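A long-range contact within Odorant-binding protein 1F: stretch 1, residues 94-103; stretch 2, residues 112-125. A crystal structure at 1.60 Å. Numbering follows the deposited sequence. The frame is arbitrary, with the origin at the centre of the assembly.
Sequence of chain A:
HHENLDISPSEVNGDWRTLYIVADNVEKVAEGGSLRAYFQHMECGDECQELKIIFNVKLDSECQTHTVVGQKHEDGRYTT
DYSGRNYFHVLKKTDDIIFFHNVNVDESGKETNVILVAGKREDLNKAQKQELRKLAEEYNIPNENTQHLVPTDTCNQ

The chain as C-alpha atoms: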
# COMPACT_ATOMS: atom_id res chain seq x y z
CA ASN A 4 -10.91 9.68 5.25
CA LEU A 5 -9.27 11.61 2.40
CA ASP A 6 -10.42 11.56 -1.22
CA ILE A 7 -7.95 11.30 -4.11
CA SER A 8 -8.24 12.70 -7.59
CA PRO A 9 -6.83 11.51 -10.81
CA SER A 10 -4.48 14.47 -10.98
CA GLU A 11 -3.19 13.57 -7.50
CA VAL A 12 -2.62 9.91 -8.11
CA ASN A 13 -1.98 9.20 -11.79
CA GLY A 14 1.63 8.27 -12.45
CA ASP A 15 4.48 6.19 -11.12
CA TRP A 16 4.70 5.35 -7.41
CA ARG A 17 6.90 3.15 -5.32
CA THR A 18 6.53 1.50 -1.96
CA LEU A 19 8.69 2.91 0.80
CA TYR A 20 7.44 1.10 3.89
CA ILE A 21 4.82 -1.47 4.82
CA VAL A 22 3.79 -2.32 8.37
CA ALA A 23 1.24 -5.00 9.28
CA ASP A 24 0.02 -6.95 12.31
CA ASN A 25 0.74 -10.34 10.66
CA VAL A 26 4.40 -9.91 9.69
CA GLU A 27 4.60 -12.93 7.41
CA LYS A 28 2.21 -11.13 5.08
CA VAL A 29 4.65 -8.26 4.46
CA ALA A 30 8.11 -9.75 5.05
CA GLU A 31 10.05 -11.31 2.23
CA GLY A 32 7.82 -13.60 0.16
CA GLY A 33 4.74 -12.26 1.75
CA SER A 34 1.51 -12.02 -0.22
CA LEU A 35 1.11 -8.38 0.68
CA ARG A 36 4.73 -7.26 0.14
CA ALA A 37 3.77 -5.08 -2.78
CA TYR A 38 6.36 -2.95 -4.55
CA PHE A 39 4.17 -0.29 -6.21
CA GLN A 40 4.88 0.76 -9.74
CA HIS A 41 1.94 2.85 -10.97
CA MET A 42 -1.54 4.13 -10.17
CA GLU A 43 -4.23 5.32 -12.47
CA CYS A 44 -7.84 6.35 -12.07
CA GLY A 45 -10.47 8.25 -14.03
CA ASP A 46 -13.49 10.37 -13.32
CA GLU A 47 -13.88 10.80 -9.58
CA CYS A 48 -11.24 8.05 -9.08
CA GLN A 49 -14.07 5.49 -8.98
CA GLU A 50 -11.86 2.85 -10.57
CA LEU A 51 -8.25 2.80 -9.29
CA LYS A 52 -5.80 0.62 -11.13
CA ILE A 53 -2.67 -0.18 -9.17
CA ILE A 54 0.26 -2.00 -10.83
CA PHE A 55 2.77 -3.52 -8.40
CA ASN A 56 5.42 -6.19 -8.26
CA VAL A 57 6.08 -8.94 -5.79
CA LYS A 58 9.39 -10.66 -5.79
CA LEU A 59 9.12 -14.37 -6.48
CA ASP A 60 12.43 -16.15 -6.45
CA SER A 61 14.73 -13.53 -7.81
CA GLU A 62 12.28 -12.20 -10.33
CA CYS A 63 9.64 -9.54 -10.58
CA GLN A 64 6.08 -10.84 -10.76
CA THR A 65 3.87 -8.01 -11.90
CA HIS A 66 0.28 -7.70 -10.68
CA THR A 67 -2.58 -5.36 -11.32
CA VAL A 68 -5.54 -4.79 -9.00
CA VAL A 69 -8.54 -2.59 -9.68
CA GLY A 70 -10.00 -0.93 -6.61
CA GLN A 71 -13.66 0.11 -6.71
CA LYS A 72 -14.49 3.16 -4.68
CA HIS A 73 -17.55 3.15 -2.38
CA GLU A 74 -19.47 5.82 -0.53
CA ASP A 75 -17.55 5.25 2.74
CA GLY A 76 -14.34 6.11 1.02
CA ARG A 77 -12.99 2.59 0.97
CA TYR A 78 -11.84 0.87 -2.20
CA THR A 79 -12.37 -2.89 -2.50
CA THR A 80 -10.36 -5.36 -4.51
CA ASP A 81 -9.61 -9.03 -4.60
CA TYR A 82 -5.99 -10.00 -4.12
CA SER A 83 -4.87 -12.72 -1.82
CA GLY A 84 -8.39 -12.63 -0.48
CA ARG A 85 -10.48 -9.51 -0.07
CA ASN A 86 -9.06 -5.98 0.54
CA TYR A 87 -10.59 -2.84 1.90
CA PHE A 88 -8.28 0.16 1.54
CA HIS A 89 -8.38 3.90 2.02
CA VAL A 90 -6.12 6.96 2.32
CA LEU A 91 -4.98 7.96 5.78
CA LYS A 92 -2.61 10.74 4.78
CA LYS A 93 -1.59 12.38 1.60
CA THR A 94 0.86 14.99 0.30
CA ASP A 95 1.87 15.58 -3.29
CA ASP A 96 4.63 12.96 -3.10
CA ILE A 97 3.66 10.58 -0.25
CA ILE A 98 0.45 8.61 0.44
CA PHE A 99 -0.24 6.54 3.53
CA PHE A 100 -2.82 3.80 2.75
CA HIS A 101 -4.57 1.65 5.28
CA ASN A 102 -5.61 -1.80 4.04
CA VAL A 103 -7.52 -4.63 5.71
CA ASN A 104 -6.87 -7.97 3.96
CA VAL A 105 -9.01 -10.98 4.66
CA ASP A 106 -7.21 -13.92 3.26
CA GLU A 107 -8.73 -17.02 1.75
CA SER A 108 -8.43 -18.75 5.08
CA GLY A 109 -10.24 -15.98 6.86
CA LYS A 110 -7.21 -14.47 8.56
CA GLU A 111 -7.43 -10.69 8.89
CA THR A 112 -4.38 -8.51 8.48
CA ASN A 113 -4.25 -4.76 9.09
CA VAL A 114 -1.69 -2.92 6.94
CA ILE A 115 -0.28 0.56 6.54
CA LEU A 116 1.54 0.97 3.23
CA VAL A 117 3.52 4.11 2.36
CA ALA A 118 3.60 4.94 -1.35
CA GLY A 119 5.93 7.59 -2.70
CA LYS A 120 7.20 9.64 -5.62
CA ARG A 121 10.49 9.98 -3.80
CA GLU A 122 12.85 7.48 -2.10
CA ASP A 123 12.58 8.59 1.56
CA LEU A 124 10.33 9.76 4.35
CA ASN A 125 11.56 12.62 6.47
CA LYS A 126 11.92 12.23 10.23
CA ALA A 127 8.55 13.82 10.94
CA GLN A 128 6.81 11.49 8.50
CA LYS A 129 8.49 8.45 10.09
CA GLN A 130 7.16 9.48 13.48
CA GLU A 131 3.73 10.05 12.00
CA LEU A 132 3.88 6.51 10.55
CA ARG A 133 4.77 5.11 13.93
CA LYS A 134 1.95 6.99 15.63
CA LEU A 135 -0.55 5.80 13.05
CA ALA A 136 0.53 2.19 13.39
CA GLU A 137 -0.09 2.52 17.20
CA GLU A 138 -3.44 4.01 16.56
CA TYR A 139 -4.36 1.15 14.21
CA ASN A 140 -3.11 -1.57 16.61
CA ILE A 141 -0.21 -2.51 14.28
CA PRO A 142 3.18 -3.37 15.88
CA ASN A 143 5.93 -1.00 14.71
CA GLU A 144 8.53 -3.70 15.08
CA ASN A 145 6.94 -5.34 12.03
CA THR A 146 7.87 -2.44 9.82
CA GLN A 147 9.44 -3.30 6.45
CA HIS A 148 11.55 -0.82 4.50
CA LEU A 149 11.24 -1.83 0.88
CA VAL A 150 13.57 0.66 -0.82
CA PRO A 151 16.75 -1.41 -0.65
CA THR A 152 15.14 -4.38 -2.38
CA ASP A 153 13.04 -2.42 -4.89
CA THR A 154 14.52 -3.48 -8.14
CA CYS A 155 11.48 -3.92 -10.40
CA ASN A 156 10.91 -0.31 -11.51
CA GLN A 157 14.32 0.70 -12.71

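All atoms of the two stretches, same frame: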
# COMPACT_ATOMS: atom_id res chain seq x y z
N THR A 94 0.15 13.78 0.74
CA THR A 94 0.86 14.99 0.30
C THR A 94 1.07 14.79 -1.18
O THR A 94 0.66 13.75 -1.76
CB THR A 94 2.19 15.14 0.99
OG1 THR A 94 3.11 14.14 0.53
CG2 THR A 94 2.06 14.98 2.47
N ASP A 95 1.71 15.75 -1.85
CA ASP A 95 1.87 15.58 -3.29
C ASP A 95 2.76 14.40 -3.64
O ASP A 95 2.60 13.80 -4.72
CB ASP A 95 2.36 16.86 -3.99
CG ASP A 95 3.73 17.25 -3.56
OD1 ASP A 95 3.87 17.69 -2.41
OD2 ASP A 95 4.68 17.12 -4.38
N ASP A 96 3.68 14.02 -2.75
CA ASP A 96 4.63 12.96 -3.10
C ASP A 96 4.67 11.75 -2.17
O ASP A 96 5.46 10.86 -2.39
CB ASP A 96 6.05 13.51 -3.35
CG ASP A 96 6.58 14.22 -2.17
OD1 ASP A 96 5.97 14.07 -1.11
OD2 ASP A 96 7.60 14.92 -2.29
N ILE A 97 3.74 11.67 -1.22
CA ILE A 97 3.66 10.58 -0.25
C ILE A 97 2.18 10.32 0.03
O ILE A 97 1.45 11.25 0.28
CB ILE A 97 4.39 10.92 1.06
CG1 ILE A 97 5.89 11.12 0.84
CG2 ILE A 97 4.05 9.88 2.10
CD1 ILE A 97 6.62 9.85 0.49
N ILE A 98 1.76 9.07 0.01
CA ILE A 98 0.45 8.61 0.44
C ILE A 98 0.60 7.52 1.45
O ILE A 98 1.36 6.57 1.20
CB ILE A 98 -0.41 8.14 -0.74
CG1 ILE A 98 -0.64 9.31 -1.68
CG2 ILE A 98 -1.77 7.59 -0.23
CD1 ILE A 98 -1.43 8.95 -2.94
N PHE A 99 -0.05 7.65 2.60
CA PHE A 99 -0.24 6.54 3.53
C PHE A 99 -1.59 5.84 3.32
O PHE A 99 -2.62 6.50 3.44
CB PHE A 99 -0.22 7.01 4.97
CG PHE A 99 1.11 7.56 5.50
CD1 PHE A 99 2.26 7.74 4.72
CD2 PHE A 99 1.21 7.78 6.86
CE1 PHE A 99 3.41 8.22 5.27
CE2 PHE A 99 2.38 8.29 7.40
CZ PHE A 99 3.45 8.51 6.63
N PHE A 100 -1.61 4.59 2.90
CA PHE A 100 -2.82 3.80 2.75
C PHE A 100 -2.98 2.89 3.94
O PHE A 100 -2.05 2.36 4.46
CB PHE A 100 -2.71 2.86 1.53
CG PHE A 100 -2.81 3.57 0.19
CD1 PHE A 100 -4.01 3.95 -0.30
CD2 PHE A 100 -1.67 3.75 -0.60
CE1 PHE A 100 -4.12 4.54 -1.56
CE2 PHE A 100 -1.78 4.35 -1.86
CZ PHE A 100 -3.05 4.74 -2.32
N HIS A 101 -4.22 2.67 4.34
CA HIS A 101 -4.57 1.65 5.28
C HIS A 101 -5.33 0.59 4.50
O HIS A 101 -6.17 0.90 3.64
CB HIS A 101 -5.51 2.18 6.34
CG HIS A 101 -5.89 1.16 7.34
ND1 HIS A 101 -7.14 0.57 7.36
CD2 HIS A 101 -5.22 0.65 8.39
CE1 HIS A 101 -7.19 -0.29 8.36
NE2 HIS A 101 -6.05 -0.26 9.00
N ASN A 102 -4.94 -0.67 4.67
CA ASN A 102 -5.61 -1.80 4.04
C ASN A 102 -5.94 -2.88 5.09
O ASN A 102 -5.18 -3.12 6.00
CB ASN A 102 -4.76 -2.44 2.94
CG ASN A 102 -5.49 -3.58 2.22
OD1 ASN A 102 -4.89 -4.72 2.02
ND2 ASN A 102 -6.66 -3.37 1.80
N VAL A 103 -7.14 -3.44 4.99
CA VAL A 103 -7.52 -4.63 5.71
C VAL A 103 -7.63 -5.72 4.64
O VAL A 103 -8.41 -5.63 3.66
CB VAL A 103 -8.87 -4.48 6.42
CG1 VAL A 103 -9.17 -5.80 7.12
CG2 VAL A 103 -8.73 -3.31 7.41
N THR A 112 -5.61 -9.23 8.31
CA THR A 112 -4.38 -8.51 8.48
C THR A 112 -4.66 -7.02 8.22
O THR A 112 -5.27 -6.63 7.22
CB THR A 112 -3.30 -8.99 7.48
OG1 THR A 112 -3.13 -10.42 7.59
CG2 THR A 112 -1.93 -8.33 7.70
N ASN A 113 -4.24 -6.22 9.17
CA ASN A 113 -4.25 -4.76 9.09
C ASN A 113 -2.90 -4.25 8.63
O ASN A 113 -1.90 -4.58 9.21
CB ASN A 113 -4.66 -4.16 10.44
CG ASN A 113 -6.19 -4.17 10.60
OD1 ASN A 113 -6.84 -3.19 10.32
ND2 ASN A 113 -6.75 -5.29 10.98
N VAL A 114 -2.89 -3.35 7.64
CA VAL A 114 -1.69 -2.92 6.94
C VAL A 114 -1.69 -1.40 6.78
O VAL A 114 -2.71 -0.79 6.50
CB VAL A 114 -1.65 -3.54 5.54
CG1 VAL A 114 -0.33 -3.18 4.82
CG2 VAL A 114 -1.84 -5.06 5.55
N ILE A 115 -0.54 -0.78 6.98
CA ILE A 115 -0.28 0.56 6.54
C ILE A 115 0.82 0.46 5.50
O ILE A 115 1.85 -0.14 5.75
CB ILE A 115 0.03 1.57 7.64
CG1 ILE A 115 -1.15 1.62 8.57
CG2 ILE A 115 0.37 2.98 7.00
CD1 ILE A 115 -0.80 2.46 9.89
N LEU A 116 0.56 0.96 4.30
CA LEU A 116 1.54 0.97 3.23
C LEU A 116 1.83 2.42 2.83
O LEU A 116 0.92 3.22 2.63
CB LEU A 116 0.97 0.20 1.99
CG LEU A 116 1.94 0.15 0.81
CD1 LEU A 116 1.75 -1.15 0.07
CD2 LEU A 116 1.69 1.22 -0.16
N VAL A 117 3.11 2.78 2.76
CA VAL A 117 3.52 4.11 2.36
C VAL A 117 4.00 4.11 0.94
O VAL A 117 5.00 3.44 0.60
CB VAL A 117 4.69 4.57 3.29
CG1 VAL A 117 5.18 5.95 2.90
CG2 VAL A 117 4.28 4.59 4.75
N ALA A 118 3.27 4.82 0.08
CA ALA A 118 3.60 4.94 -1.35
C ALA A 118 4.23 6.31 -1.57
O ALA A 118 3.84 7.28 -0.94
CB ALA A 118 2.36 4.83 -2.19
N GLY A 119 5.20 6.36 -2.45
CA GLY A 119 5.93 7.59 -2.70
C GLY A 119 6.30 7.88 -4.13
O GLY A 119 6.43 6.99 -4.92
N LYS A 120 6.56 9.17 -4.38
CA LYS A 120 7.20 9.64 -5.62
C LYS A 120 8.59 10.10 -5.34
O LYS A 120 9.19 10.77 -6.16
CB LYS A 120 6.39 10.72 -6.30
CG LYS A 120 5.03 10.29 -6.78
CD LYS A 120 4.28 11.37 -7.51
CE LYS A 120 3.06 10.86 -8.19
NZ LYS A 120 3.23 10.05 -9.47
N ARG A 121 9.11 9.72 -4.19
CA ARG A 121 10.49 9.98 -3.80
C ARG A 121 11.00 8.75 -2.99
O ARG A 121 10.18 7.93 -2.59
CB ARG A 121 10.56 11.22 -2.96
CG ARG A 121 9.69 11.18 -1.73
CD ARG A 121 9.65 12.46 -1.07
NE ARG A 121 10.96 12.83 -0.60
CZ ARG A 121 11.38 14.08 -0.51
NH1 ARG A 121 10.58 15.07 -0.88
NH2 ARG A 121 12.58 14.33 -0.06
N GLU A 122 12.29 8.70 -2.66
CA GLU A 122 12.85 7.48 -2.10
C GLU A 122 12.76 7.44 -0.58
O GLU A 122 12.92 6.38 0.01
CB GLU A 122 14.32 7.26 -2.53
CG GLU A 122 15.35 8.11 -1.87
CD GLU A 122 16.74 7.50 -2.00
OE1 GLU A 122 16.91 6.60 -2.87
OE2 GLU A 122 17.65 7.92 -1.24
N ASP A 123 12.55 8.56 0.07
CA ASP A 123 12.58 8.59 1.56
C ASP A 123 11.43 9.33 2.20
O ASP A 123 10.92 10.27 1.64
CB ASP A 123 13.88 9.25 2.08
CG ASP A 123 14.24 10.58 1.36
OD1 ASP A 123 13.57 11.64 1.56
OD2 ASP A 123 15.25 10.57 0.62
N LEU A 124 11.06 8.91 3.41
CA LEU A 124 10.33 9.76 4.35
C LEU A 124 11.30 10.64 5.11
O LEU A 124 12.45 10.25 5.44
CB LEU A 124 9.56 8.90 5.37
CG LEU A 124 8.41 8.07 4.77
CD1 LEU A 124 7.70 7.31 5.92
CD2 LEU A 124 7.44 8.97 3.99
N ASN A 125 10.81 11.82 5.52
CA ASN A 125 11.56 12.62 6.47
C ASN A 125 11.29 12.14 7.92
O ASN A 125 10.48 11.25 8.17
CB ASN A 125 11.30 14.13 6.20
CG ASN A 125 9.88 14.55 6.50
OD1 ASN A 125 9.29 14.16 7.50
ND2 ASN A 125 9.32 15.40 5.65
O HOH W 1 -6.02 -1.22 11.86

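This contact is an antiparallel pairing of two neighbouring β-strands, 97-103 and 112-119, held by a regular backbone ladder and finished at one end by a salt bridge and a small apolar cluster. The register runs from I97 opposite G119 to V103 opposite N113, and narrow and wide pairs alternate. I98 with A118, F100 with L116 and N102 with V114 are the hydrogen-bonded pairs, each closed by two bonds; at F100, N reaches L116 O at 2.9 Å and L116 N returns to F100 O at 3.0 Å. Between them, CA-H...O contacts such as H101 CA to V114 O (3.3 Å) fill the non-hydrogen-bonded positions. One further bond, K120 N to D96 O at 2.8 Å, carries the pattern just past the strands.

Side chains follow the alternation. One face carries I98, F100 and N102 with A118, L116 and V114. Here the edge of the F100 ring meets a small neighbour, with CE2 4.2 Å from A118 CB, while its CD2 lies 4.2 Å from L116 CD2.

On the other face, I97, F99 and L124 gather: I97 CD1 sits 3.7 Å from L124 CD2, and F99 CE1 lies 3.7 Å from V117 CG1. L124 thus returns to the sheet from the loop beyond the strand. Opposite I97, G119 leaves room; an ideal CB there would be only 3.3 Å from I97 CD1 and 3.1 Å from R121 O.

Polar chemistry collects at the ends. R121 NH1 makes a weak, salt-bridging hydrogen bond to D96 OD2 (3.3 Å), while its NH2 pairs with D123 OD1 (3.3 Å), so one guanidinium serves two carboxylates. Toward the other end, H101 NE2 bonds weakly to N113 OD1 at 3.3 Å, and a water bridges the same two atoms, donating to N113 OD1 at 2.6 Å.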